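Local coordinates for protein B-agarase (Saccharophagus degradans, PDB 4BQ2) that hydrolyses agarose chains as a family 50 exo-beta-agarase, probably releasing short sugar units from the chain end, at residues A[6-11]-A[38-43]. Residues are numbered along the deposited sequence; the frame is centred on the assembly and turned at random.
Sequences FDFEND and KGLKLA. With CA (calcium ion), chain K.
Glu9 OE2 is gripped twice: it binds the calcium ion at 2.4 Å and accepts a hydrogen bond from Lys38 N at 3.1 Å. That bond uses the syn lone pair of OE2 and is clearly bent, at 136°. The carboxylate gets there because the Glu9 chain folds back at chi2 (-56°). Its other oxygen, OE1, takes a hydrogen bond from a water 2.7 Å away. The backbone oxygens Asp7 O and Lys38 O each bind the calcium at 2.3 Å. Ser37 OG, both carboxylate oxygens of Asp185 and a water complete seven oxygen ligands. The site lies at one end of strand 36-44 in the CBM-like beta domain and joins it to the loop after strand 3-6 and to strand 180-191. Asp7 OD1 accepts from Glu9 N at 3.0 Å, an Asx turn that overlaps the type I turn from Phe8 to Asp11. Further along the strand, Leu40 CB lies over the centre of the Phe8 ring, 3.8 Å from its centroid, in a CH-pi contact. Ile26 and Pro14 also touch the Phe8 side chain. The bent Lys38 chain runs along the turn, and its CE lies 3.4 Å from Asp11 OD2, while NZ stays beyond salt-bridge distance.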
ATOM      1  N   PHE A   6       8.556  32.081   9.638  1.00 22.39           N
ATOM      2  CA  PHE A   6       8.859  31.894  11.060  1.00 21.93           C
ATOM      3  C   PHE A   6      10.333  31.546  11.234  1.00 21.87           C
ATOM      4  O   PHE A   6      10.755  30.446  10.852  1.00 20.95           O
ATOM      5  CB  PHE A   6       8.019  30.750  11.701  1.00 20.60           C
ATOM      6  CG  PHE A   6       6.536  30.975  11.625  1.00 23.11           C
ATOM      7  CD1 PHE A   6       5.869  31.728  12.613  1.00 24.38           C
ATOM      8  CD2 PHE A   6       5.804  30.497  10.540  1.00 23.96           C
ATOM      9  CE1 PHE A   6       4.496  31.951  12.526  1.00 26.53           C
ATOM     10  CE2 PHE A   6       4.430  30.734  10.447  1.00 25.56           C
ATOM     11  CZ  PHE A   6       3.778  31.448  11.441  1.00 25.03           C
ATOM     12  N   ASP A   7      11.105  32.458  11.819  1.00 21.90           N
ATOM     13  CA  ASP A   7      12.502  32.137  12.188  1.00 21.51           C
ATOM     14  C   ASP A   7      12.693  31.977  13.686  1.00 21.56           C
ATOM     15  O   ASP A   7      13.798  31.673  14.139  1.00 21.40           O
ATOM     16  CB  ASP A   7      13.517  33.131  11.601  1.00 21.97           C
ATOM     17  CG  ASP A   7      13.369  34.551  12.145  1.00 22.61           C
ATOM     18  OD1 ASP A   7      12.740  34.802  13.194  1.00 21.41           O
ATOM     19  OD2 ASP A   7      13.891  35.446  11.478  1.00 25.91           O
ATOM     20  N   PHE A   8      11.616  32.201  14.444  1.00 22.97           N
ATOM     21  CA  PHE A   8      11.585  32.031  15.925  1.00 22.55           C
ATOM     22  C   PHE A   8      12.562  32.903  16.726  1.00 23.19           C
ATOM     23  O   PHE A   8      12.789  32.643  17.918  1.00 24.30           O
ATOM     24  CB  PHE A   8      11.652  30.544  16.314  1.00 22.26           C
ATOM     25  CG  PHE A   8      10.634  29.712  15.589  1.00 21.51           C
ATOM     26  CD1 PHE A   8       9.294  29.755  15.977  1.00 22.35           C
ATOM     27  CD2 PHE A   8      10.982  28.974  14.454  1.00 21.07           C
ATOM     28  CE1 PHE A   8       8.323  29.034  15.279  1.00 21.96           C
ATOM     29  CE2 PHE A   8      10.009  28.243  13.757  1.00 20.59           C
ATOM     30  CZ  PHE A   8       8.688  28.280  14.177  1.00 20.59           C
ATOM     31  N   GLU A   9      13.104  33.943  16.085  1.00 25.20           N
ATOM     32  CA  GLU A   9      14.150  34.772  16.714  1.00 26.76           C
ATOM     33  C   GLU A   9      13.638  35.749  17.782  1.00 30.00           C
ATOM     34  O   GLU A   9      14.379  36.155  18.661  1.00 31.08           O
ATOM     35  CB  GLU A   9      14.973  35.515  15.654  1.00 26.18           C
ATOM     36  CG  GLU A   9      15.773  34.572  14.766  1.00 24.65           C
ATOM     37  CD  GLU A   9      16.678  33.678  15.590  1.00 26.72           C
ATOM     38  OE1 GLU A   9      17.422  34.226  16.423  1.00 26.14           O
ATOM     39  OE2 GLU A   9      16.609  32.432  15.461  1.00 24.75           O
ATOM     40  N   ASN A  10      12.382  36.153  17.688  1.00 32.09           N
ATOM     41  CA  ASN A  10      11.788  36.969  18.758  1.00 34.64           C
ATOM     42  C   ASN A  10      11.488  36.145  20.040  1.00 33.06           C
ATOM     43  O   ASN A  10      10.859  36.648  20.965  1.00 34.95           O
ATOM     44  CB  ASN A  10      10.536  37.697  18.234  1.00 34.16           C
ATOM     45  CG  ASN A  10       9.384  36.744  17.932  1.00 36.96           C
ATOM     46  OD1 ASN A  10       9.519  35.518  18.066  1.00 34.60           O
ATOM     47  ND2 ASN A  10       8.242  37.301  17.535  1.00 34.69           N
ATOM     48  N   ASP A  11      11.914  34.876  20.071  1.00 33.59           N
ATOM     49  CA  ASP A  11      11.814  34.012  21.281  1.00 34.83           C
ATOM     50  C   ASP A  11      10.355  33.684  21.700  1.00 35.41           C
ATOM     51  O   ASP A  11      10.083  33.253  22.837  1.00 31.46           O
ATOM     52  CB  ASP A  11      12.592  34.650  22.464  1.00 38.00           C
ATOM     53  CG  ASP A  11      13.439  33.640  23.255  1.00 43.37           C
ATOM     54  OD1 ASP A  11      13.158  32.421  23.209  1.00 43.09           O
ATOM     55  OD2 ASP A  11      14.408  34.072  23.932  1.00 43.59           O
ATOM     56  N   LYS A  38      17.714  30.137  17.275  1.00 20.48           N
ATOM     57  CA  LYS A  38      16.512  29.760  18.013  1.00 19.53           C
ATOM     58  C   LYS A  38      15.560  28.966  17.114  1.00 18.51           C
ATOM     59  O   LYS A  38      15.251  29.411  16.019  1.00 17.58           O
ATOM     60  CB  LYS A  38      15.800  31.005  18.546  1.00 21.59           C
ATOM     61  CG  LYS A  38      16.642  31.906  19.420  1.00 24.05           C
ATOM     62  CD  LYS A  38      16.585  31.556  20.883  1.00 28.98           C
ATOM     63  CE  LYS A  38      16.635  32.828  21.728  1.00 32.01           C
ATOM     64  NZ  LYS A  38      17.339  33.944  21.048  1.00 30.32           N
ATOM     65  N   GLY A  39      15.093  27.808  17.583  1.00 18.31           N
ATOM     66  CA  GLY A  39      14.149  26.991  16.822  1.00 19.37           C
ATOM     67  C   GLY A  39      12.942  26.570  17.673  1.00 19.75           C
ATOM     68  O   GLY A  39      12.935  26.739  18.891  1.00 19.40           O
ATOM     69  N   LEU A  40      11.912  26.078  17.002  1.00 19.13           N
ATOM     70  CA  LEU A  40      10.745  25.540  17.696  1.00 19.73           C
ATOM     71  C   LEU A  40      10.968  24.072  17.996  1.00 19.56           C
ATOM     72  O   LEU A  40      11.031  23.224  17.067  1.00 19.65           O
ATOM     73  CB  LEU A  40       9.504  25.704  16.843  1.00 20.86           C
ATOM     74  CG  LEU A  40       8.212  25.186  17.495  1.00 23.06           C
ATOM     75  CD1 LEU A  40       7.694  26.166  18.531  1.00 23.46           C
ATOM     76  CD2 LEU A  40       7.205  25.001  16.380  1.00 24.32           C
ATOM     77  N   LYS A  41      11.037  23.768  19.284  1.00 19.36           N
ATOM     78  CA  LYS A  41      11.189  22.409  19.746  1.00 21.87           C
ATOM     79  C   LYS A  41       9.791  21.807  19.925  1.00 21.35           C
ATOM     80  O   LYS A  41       8.980  22.328  20.690  1.00 20.95           O
ATOM     81  CB  LYS A  41      11.964  22.350  21.064  1.00 23.44           C
ATOM     82  CG  LYS A  41      12.125  20.916  21.566  1.00 25.84           C
ATOM     83  CD  LYS A  41      12.773  20.854  22.927  1.00 30.69           C
ATOM     84  CE  LYS A  41      12.857  19.395  23.355  1.00 35.57           C
ATOM     85  NZ  LYS A  41      13.897  19.197  24.406  1.00 36.76           N
ATOM     86  N   LEU A  42       9.500  20.736  19.187  1.00 21.65           N
ATOM     87  CA  LEU A  42       8.139  20.183  19.188  1.00 19.98           C
ATOM     88  C   LEU A  42       8.205  18.771  19.761  1.00 20.21           C
ATOM     89  O   LEU A  42       8.739  17.862  19.113  1.00 18.97           O
ATOM     90  CB  LEU A  42       7.536  20.226  17.783  1.00 19.28           C
ATOM     91  CG  LEU A  42       6.102  19.679  17.630  1.00 21.36           C
ATOM     92  CD1 LEU A  42       5.090  20.598  18.338  1.00 21.68           C
ATOM     93  CD2 LEU A  42       5.719  19.482  16.166  1.00 21.79           C
ATOM     94  N   ALA A  43       7.693  18.591  20.984  1.00 19.88           N
ATOM     95  CA  ALA A  43       7.796  17.315  21.651  1.00 20.27           C
ATOM     96  C   ALA A  43       6.397  16.673  21.653  1.00 22.08           C
ATOM     97  O   ALA A  43       5.494  17.138  22.361  1.00 22.19           O
ATOM     98  CB  ALA A  43       8.361  17.482  23.057  1.00 20.18           C
TER
HETATM   99 CA    CA K1797      15.861  30.614  14.134  1.00 22.65          CA
HETATM  100  O   HOH W   1      19.542  32.836  17.381  1.00 30.69           O
HETATM  101  O   HOH W   2      16.661  31.608  12.484  1.00 21.20           O